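Local coordinates for enterochelin esterase (Salmonella enterica subsp. enterica serovar Typhimurium, PDB 3MGA), which probably hydrolyses the ester bonds of ferric enterobactin, the iron-loaded siderophore, so that the bound iron can be released inside the cell, at residues Ser171-Met176 against Arg188-Thr193; Glu201-Leu207 against Arg282-Ala286. All coordinates share one frame; numbering follows the deposited sequence.

Both contacts belong to the eight-stranded mixed sheet of the esterase domain, which has the strand order of an alpha/beta-hydrolase. Contact 1 pairs the outermost strand 174-180 with strand 185-193 as an antiparallel hairpin; contact 2 pairs strands 204-207 and 284-288 in parallel, deeper in the sheet. Strand 236-240 lies between the two pairs, bonded to 185-193 on one side and to 204-207 on the other. The centres of the contacts are about 14 Å apart, and they touch where T193 CB packs on R202 NH2 at 4.1 Å. Strand 284-288 runs on from contact 2 into a GxSxG sequence, G287 to G291, consistent with the nucleophile elbow of this fold; contact 1 lies at the sheet's edge.

Contact 1. Residues Ser171-Met176 against Arg188-Thr193; sequences SPPLMM and RVWILT
M176 swings CG anti to its backbone N (chi1 176°) and stays extended beyond it, laying its chain alongside V189, which points the same way; M176 CB meets V189 CG2 at 3.5 Å. M175, on the other face of the sheet, instead keeps CG beside its backbone N (chi1 -72°) and runs on extended at chi2, which puts SE obliquely beside the indole of W190, 4.5 Å from the centroid of the five-membered ring. This selenomethionine has a second conformer and sits too close to the ring as modelled, so the details of the Met-aromatic contact are doubtful.

L174 and M176 each form a two-bond antiparallel pair, with I191 and V189. The bond from L174 N to I191 O is nearly straight at 2.9 Å, and I191 N returns to L174 O at 2.7 Å. Beyond the L174-I191 pair, where the first chain is loop, a water bridges P172 O (2.9 Å) and T193 N (3.2 Å).

This is the edge hairpin of the esterase sheet. The inner strand 185-193 hydrogen-bonds onward to strand 236-240, while R188 forms salt bridges with E215 and D241. V189 and I191 pack on helix 256-273; W190 and L192, on the opposite face, meet helices 210-216 and 220-228.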
loop_
_atom_site.group_PDB
_atom_site.type_symbol
_atom_site.label_atom_id
_atom_site.label_comp_id
_atom_site.label_asym_id
_atom_site.label_seq_id
_atom_site.Cartn_x
_atom_site.Cartn_y
_atom_site.Cartn_z
ATOM N N SER A 171 0.908 21.958 12.926
ATOM C CA SER A 171 0.200 22.609 11.841
ATOM C C SER A 171 -0.884 21.693 11.278
ATOM O O SER A 171 -0.618 20.526 10.975
ATOM C CB SER A 171 1.164 22.948 10.704
ATOM O OG SER A 171 2.256 23.717 11.153
ATOM N N PRO A 172 -2.112 22.208 11.134
ATOM C CA PRO A 172 -3.151 21.381 10.544
ATOM C C PRO A 172 -2.966 21.265 9.029
ATOM O O PRO A 172 -2.446 22.193 8.398
ATOM C CB PRO A 172 -4.425 22.149 10.847
ATOM C CG PRO A 172 -3.993 23.564 10.952
ATOM C CD PRO A 172 -2.612 23.538 11.518
ATOM N N PRO A 173 -3.371 20.123 8.447
ATOM C CA PRO A 173 -3.257 19.950 7.008
ATOM C C PRO A 173 -4.183 20.909 6.278
ATOM O O PRO A 173 -5.306 21.122 6.712
ATOM C CB PRO A 173 -3.692 18.498 6.785
ATOM C CG PRO A 173 -4.452 18.114 8.014
ATOM C CD PRO A 173 -3.908 18.929 9.122
ATOM N N LEU A 174 -3.701 21.504 5.196
ATOM C CA LEU A 174 -4.492 22.444 4.420
ATOM C C LEU A 174 -4.897 21.757 3.133
ATOM O O LEU A 174 -4.215 20.846 2.678
ATOM C CB LEU A 174 -3.686 23.703 4.124
ATOM C CG LEU A 174 -3.182 24.491 5.345
ATOM C CD1 LEU A 174 -2.178 25.559 4.932
ATOM C CD2 LEU A 174 -4.344 25.109 6.115
HETATM N N MSE A 175 -6.009 22.201 2.561
HETATM C CA MSE A 175 -6.550 21.642 1.330
HETATM C C MSE A 175 -6.655 22.712 0.257
HETATM O O MSE A 175 -7.006 23.861 0.531
HETATM C CB MSE A 175 -7.924 21.026 1.602
HETATM C CG MSE A 175 -7.853 19.746 2.404
HETATM SE SE MSE A 175 -9.547 19.182 3.191
HETATM C CE MSE A 175 -9.801 20.677 4.424
HETATM N N MSE A 176 -6.357 22.319 -0.973
HETATM C CA MSE A 176 -6.397 23.224 -2.082
HETATM C C MSE A 176 -7.011 22.520 -3.284
HETATM O O MSE A 176 -6.818 21.319 -3.494
HETATM C CB MSE A 176 -4.964 23.646 -2.349
HETATM C CG MSE A 176 -4.741 24.523 -3.524
HETATM SE SE MSE A 176 -2.831 24.861 -3.701
HETATM C CE MSE A 176 -2.954 25.701 -5.456
ATOM N N ARG A 188 -8.284 17.747 -5.662
ATOM C CA ARG A 188 -7.854 18.180 -4.341
ATOM C C ARG A 188 -6.402 17.833 -4.117
ATOM O O ARG A 188 -5.936 16.774 -4.550
ATOM C CB ARG A 188 -8.621 17.455 -3.227
ATOM C CG ARG A 188 -10.096 17.737 -3.121
ATOM C CD ARG A 188 -10.739 16.778 -2.110
ATOM N NE ARG A 188 -10.684 15.379 -2.544
ATOM C CZ ARG A 188 -11.108 14.338 -1.826
ATOM N NH1 ARG A 188 -11.622 14.512 -0.609
ATOM N NH2 ARG A 188 -11.012 13.105 -2.324
ATOM N N VAL A 189 -5.707 18.722 -3.414
ATOM C CA VAL A 189 -4.329 18.499 -3.006
ATOM C C VAL A 189 -4.246 18.924 -1.529
ATOM O O VAL A 189 -4.878 19.910 -1.112
ATOM C CB VAL A 189 -3.316 19.271 -3.865
ATOM C CG1 VAL A 189 -3.368 18.780 -5.321
ATOM C CG2 VAL A 189 -3.561 20.787 -3.776
ATOM N N TRP A 190 -3.516 18.160 -0.729
ATOM C CA TRP A 190 -3.365 18.482 0.681
ATOM C C TRP A 190 -1.944 18.952 0.966
ATOM O O TRP A 190 -0.988 18.467 0.372
ATOM C CB TRP A 190 -3.687 17.276 1.549
ATOM C CG TRP A 190 -5.123 16.865 1.578
ATOM C CD1 TRP A 190 -6.044 17.186 2.536
ATOM C CD2 TRP A 190 -5.801 16.015 0.644
ATOM N NE1 TRP A 190 -7.255 16.593 2.254
ATOM C CE2 TRP A 190 -7.132 15.876 1.092
ATOM C CE3 TRP A 190 -5.415 15.354 -0.524
ATOM C CZ2 TRP A 190 -8.071 15.116 0.410
ATOM C CZ3 TRP A 190 -6.353 14.600 -1.204
ATOM C CH2 TRP A 190 -7.662 14.486 -0.735
ATOM N N ILE A 191 -1.800 19.894 1.885
ATOM C CA ILE A 191 -0.486 20.415 2.219
ATOM C C ILE A 191 -0.232 20.352 3.708
ATOM O O ILE A 191 -0.979 20.922 4.488
ATOM C CB ILE A 191 -0.328 21.883 1.786
ATOM C CG1 ILE A 191 -0.531 22.040 0.282
ATOM C CG2 ILE A 191 1.061 22.400 2.157
ATOM C CD1 ILE A 191 -0.418 23.500 -0.190
ATOM N N LEU A 192 0.825 19.660 4.099
ATOM C CA LEU A 192 1.219 19.596 5.499
ATOM C C LEU A 192 2.655 20.090 5.615
ATOM O O LEU A 192 3.501 19.697 4.833
ATOM C CB LEU A 192 1.155 18.167 6.044
ATOM C CG LEU A 192 1.644 18.029 7.493
ATOM C CD1 LEU A 192 0.650 18.696 8.429
ATOM C CD2 LEU A 192 1.834 16.570 7.877
ATOM N N THR A 193 2.914 20.959 6.586
ATOM C CA THR A 193 4.257 21.457 6.841
ATOM C C THR A 193 4.621 20.992 8.248
ATOM O O THR A 193 3.782 21.033 9.141
ATOM C CB THR A 193 4.328 22.994 6.781
ATOM O OG1 THR A 193 3.519 23.549 7.818
ATOM C CG2 THR A 193 3.852 23.509 5.437
HETATM O O HOH W 1 0.418 22.554 7.819
#

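Contact 2. Residues Glu201-Leu207 against Arg282-Ala286; sequences ERPLAIL and RTVVA
E201 and R282 close one end of this contact with a salt bridge, OE1 of E201 lying 2.7 Å from NH2 of R282. The carboxylate oxygen comes to the edge of the guanidinium, near its plane, although the two flat groups are turned 70° apart and so do not meet as a coplanar pair. E201 bends at chi2 (-65°), curling its carboxylate towards the arginine, whose chain runs extended from CG to NE past the ring of P203. There P203 CB packs against R282 CD at 3.7 Å. The backbone O of R282 accepts a hydrogen bond from the indole NE1 of W400.

Just before the first direct rung a water joins the two chains, accepting from L204 N at 2.8 Å and donating to T283 OG1 at 3.0 Å. That hydroxyl is also bonded to R305 NH2 and to D279 O, which leaves it with three polar partners.

Strands 204-207 and 284-288 then run parallel, neighbours in the central sheet of an alpha/beta-hydrolase fold, and 284-288 leads to the probable nucleophile elbow. Their ladder uses the amides and carbonyls in turn. V284 N donates to L204 O, in the carbonyl plane; V284 O in turn receives I206 N at 2.7 Å, from a donor well above its carbonyl plane. A286 N then reaches I206 O, also at 2.7 Å and nearly in line with the C=O. The backbone of A205 is served from the other side, by V236 and L238 of strand 236-240, which also bonds L207.

A205 CB rests against V284 CB at 4.0 Å on the face that V284 and L207 share with helix 385-399. On the other face I206 and V285 sit beneath helix 256-273, touching V262 and W259 respectively.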
loop_
_atom_site.group_PDB
_atom_site.type_symbol
_atom_site.label_atom_id
_atom_site.label_comp_id
_atom_site.label_asym_id
_atom_site.label_seq_id
_atom_site.Cartn_x
_atom_site.Cartn_y
_atom_site.Cartn_z
ATOM N N GLU A 201 14.764 25.840 2.739
ATOM C CA GLU A 201 15.619 24.648 2.747
ATOM C C GLU A 201 14.782 23.379 2.923
ATOM O O GLU A 201 15.237 22.280 2.613
ATOM C CB GLU A 201 16.674 24.748 3.854
ATOM C CG GLU A 201 17.625 25.941 3.702
ATOM C CD GLU A 201 18.513 25.853 2.462
ATOM O OE1 GLU A 201 18.749 24.734 1.955
ATOM O OE2 GLU A 201 19.000 26.908 2.007
ATOM N N ARG A 202 13.559 23.532 3.421
ATOM C CA ARG A 202 12.658 22.392 3.617
ATOM C C ARG A 202 12.514 21.558 2.363
ATOM O O ARG A 202 12.246 22.098 1.294
ATOM C CB ARG A 202 11.252 22.862 3.890
ATOM C CG ARG A 202 10.951 23.625 5.143
ATOM C CD ARG A 202 9.605 24.249 4.841
ATOM N NE ARG A 202 8.870 24.779 5.964
ATOM C CZ ARG A 202 7.776 25.518 5.825
ATOM N NH1 ARG A 202 7.335 25.842 4.615
ATOM N NH2 ARG A 202 7.144 25.969 6.894
ATOM N N PRO A 203 12.677 20.238 2.484
ATOM C CA PRO A 203 12.462 19.402 1.324
ATOM C C PRO A 203 10.964 19.237 1.042
ATOM O O PRO A 203 10.147 19.241 1.977
ATOM C CB PRO A 203 13.029 18.058 1.763
ATOM C CG PRO A 203 12.876 18.055 3.236
ATOM C CD PRO A 203 13.134 19.458 3.647
ATOM N N LEU A 204 10.627 19.110 -0.236
ATOM C CA LEU A 204 9.270 18.867 -0.692
ATOM C C LEU A 204 9.157 17.370 -0.957
ATOM O O LEU A 204 10.076 16.762 -1.527
ATOM C CB LEU A 204 8.984 19.600 -2.002
ATOM C CG LEU A 204 7.666 19.207 -2.699
ATOM C CD1 LEU A 204 6.454 19.591 -1.840
ATOM C CD2 LEU A 204 7.555 19.856 -4.074
ATOM N N ALA A 205 8.029 16.791 -0.555
ATOM C CA ALA A 205 7.765 15.382 -0.759
ATOM C C ALA A 205 6.374 15.248 -1.352
ATOM O O ALA A 205 5.393 15.700 -0.755
ATOM C CB ALA A 205 7.861 14.618 0.573
ATOM N N ILE A 206 6.286 14.649 -2.536
ATOM C CA ILE A 206 4.999 14.458 -3.178
ATOM C C ILE A 206 4.495 13.033 -2.994
ATOM O O ILE A 206 5.180 12.065 -3.331
ATOM C CB ILE A 206 5.062 14.764 -4.671
ATOM C CG1 ILE A 206 5.427 16.235 -4.890
ATOM C CG2 ILE A 206 3.724 14.463 -5.328
ATOM C CD1 ILE A 206 5.506 16.618 -6.361
ATOM N N LEU A 207 3.289 12.914 -2.450
ATOM C CA LEU A 207 2.674 11.617 -2.244
ATOM C C LEU A 207 1.466 11.431 -3.144
ATOM O O LEU A 207 0.480 12.170 -3.052
ATOM C CB LEU A 207 2.295 11.395 -0.781
ATOM C CG LEU A 207 3.413 11.030 0.204
ATOM C CD1 LEU A 207 4.494 12.087 0.292
ATOM C CD2 LEU A 207 2.810 10.793 1.571
ATOM N N ARG A 282 16.749 16.471 -2.668
ATOM C CA ARG A 282 15.896 16.179 -1.508
ATOM C C ARG A 282 14.416 16.317 -1.831
ATOM O O ARG A 282 13.597 16.439 -0.927
ATOM C CB ARG A 282 16.248 17.041 -0.301
ATOM C CG ARG A 282 16.263 18.538 -0.527
ATOM C CD ARG A 282 16.366 19.214 0.818
ATOM N NE ARG A 282 16.871 20.575 0.753
ATOM C CZ ARG A 282 18.122 20.937 1.031
ATOM N NH1 ARG A 282 19.025 20.047 1.419
ATOM N NH2 ARG A 282 18.467 22.215 0.939
ATOM N N THR A 283 14.090 16.276 -3.119
ATOM C CA THR A 283 12.731 16.383 -3.575
ATOM C C THR A 283 12.225 14.974 -3.820
ATOM O O THR A 283 12.725 14.249 -4.700
ATOM C CB THR A 283 12.639 17.238 -4.837
ATOM O OG1 THR A 283 13.167 18.548 -4.556
ATOM C CG2 THR A 283 11.201 17.361 -5.293
ATOM N N VAL A 284 11.222 14.584 -3.040
ATOM C CA VAL A 284 10.684 13.255 -3.132
ATOM C C VAL A 284 9.376 13.128 -3.881
ATOM O O VAL A 284 8.523 14.000 -3.841
ATOM C CB VAL A 284 10.459 12.660 -1.722
ATOM C CG1 VAL A 284 9.633 11.342 -1.797
ATOM C CG2 VAL A 284 11.791 12.450 -1.014
ATOM N N VAL A 285 9.256 12.013 -4.582
ATOM C CA VAL A 285 8.046 11.636 -5.246
ATOM C C VAL A 285 7.867 10.202 -4.738
ATOM O O VAL A 285 8.734 9.340 -4.923
ATOM C CB VAL A 285 8.134 11.752 -6.759
ATOM C CG1 VAL A 285 6.887 11.191 -7.386
ATOM C CG2 VAL A 285 8.326 13.236 -7.160
ATOM N N ALA A 286 6.773 9.975 -4.026
ATOM C CA ALA A 286 6.498 8.675 -3.442
ATOM C C ALA A 286 5.136 8.177 -3.885
ATOM O O ALA A 286 4.180 8.942 -3.939
ATOM C CB ALA A 286 6.567 8.776 -1.902
HETATM O O HOH W 2 12.435 20.068 -2.089
#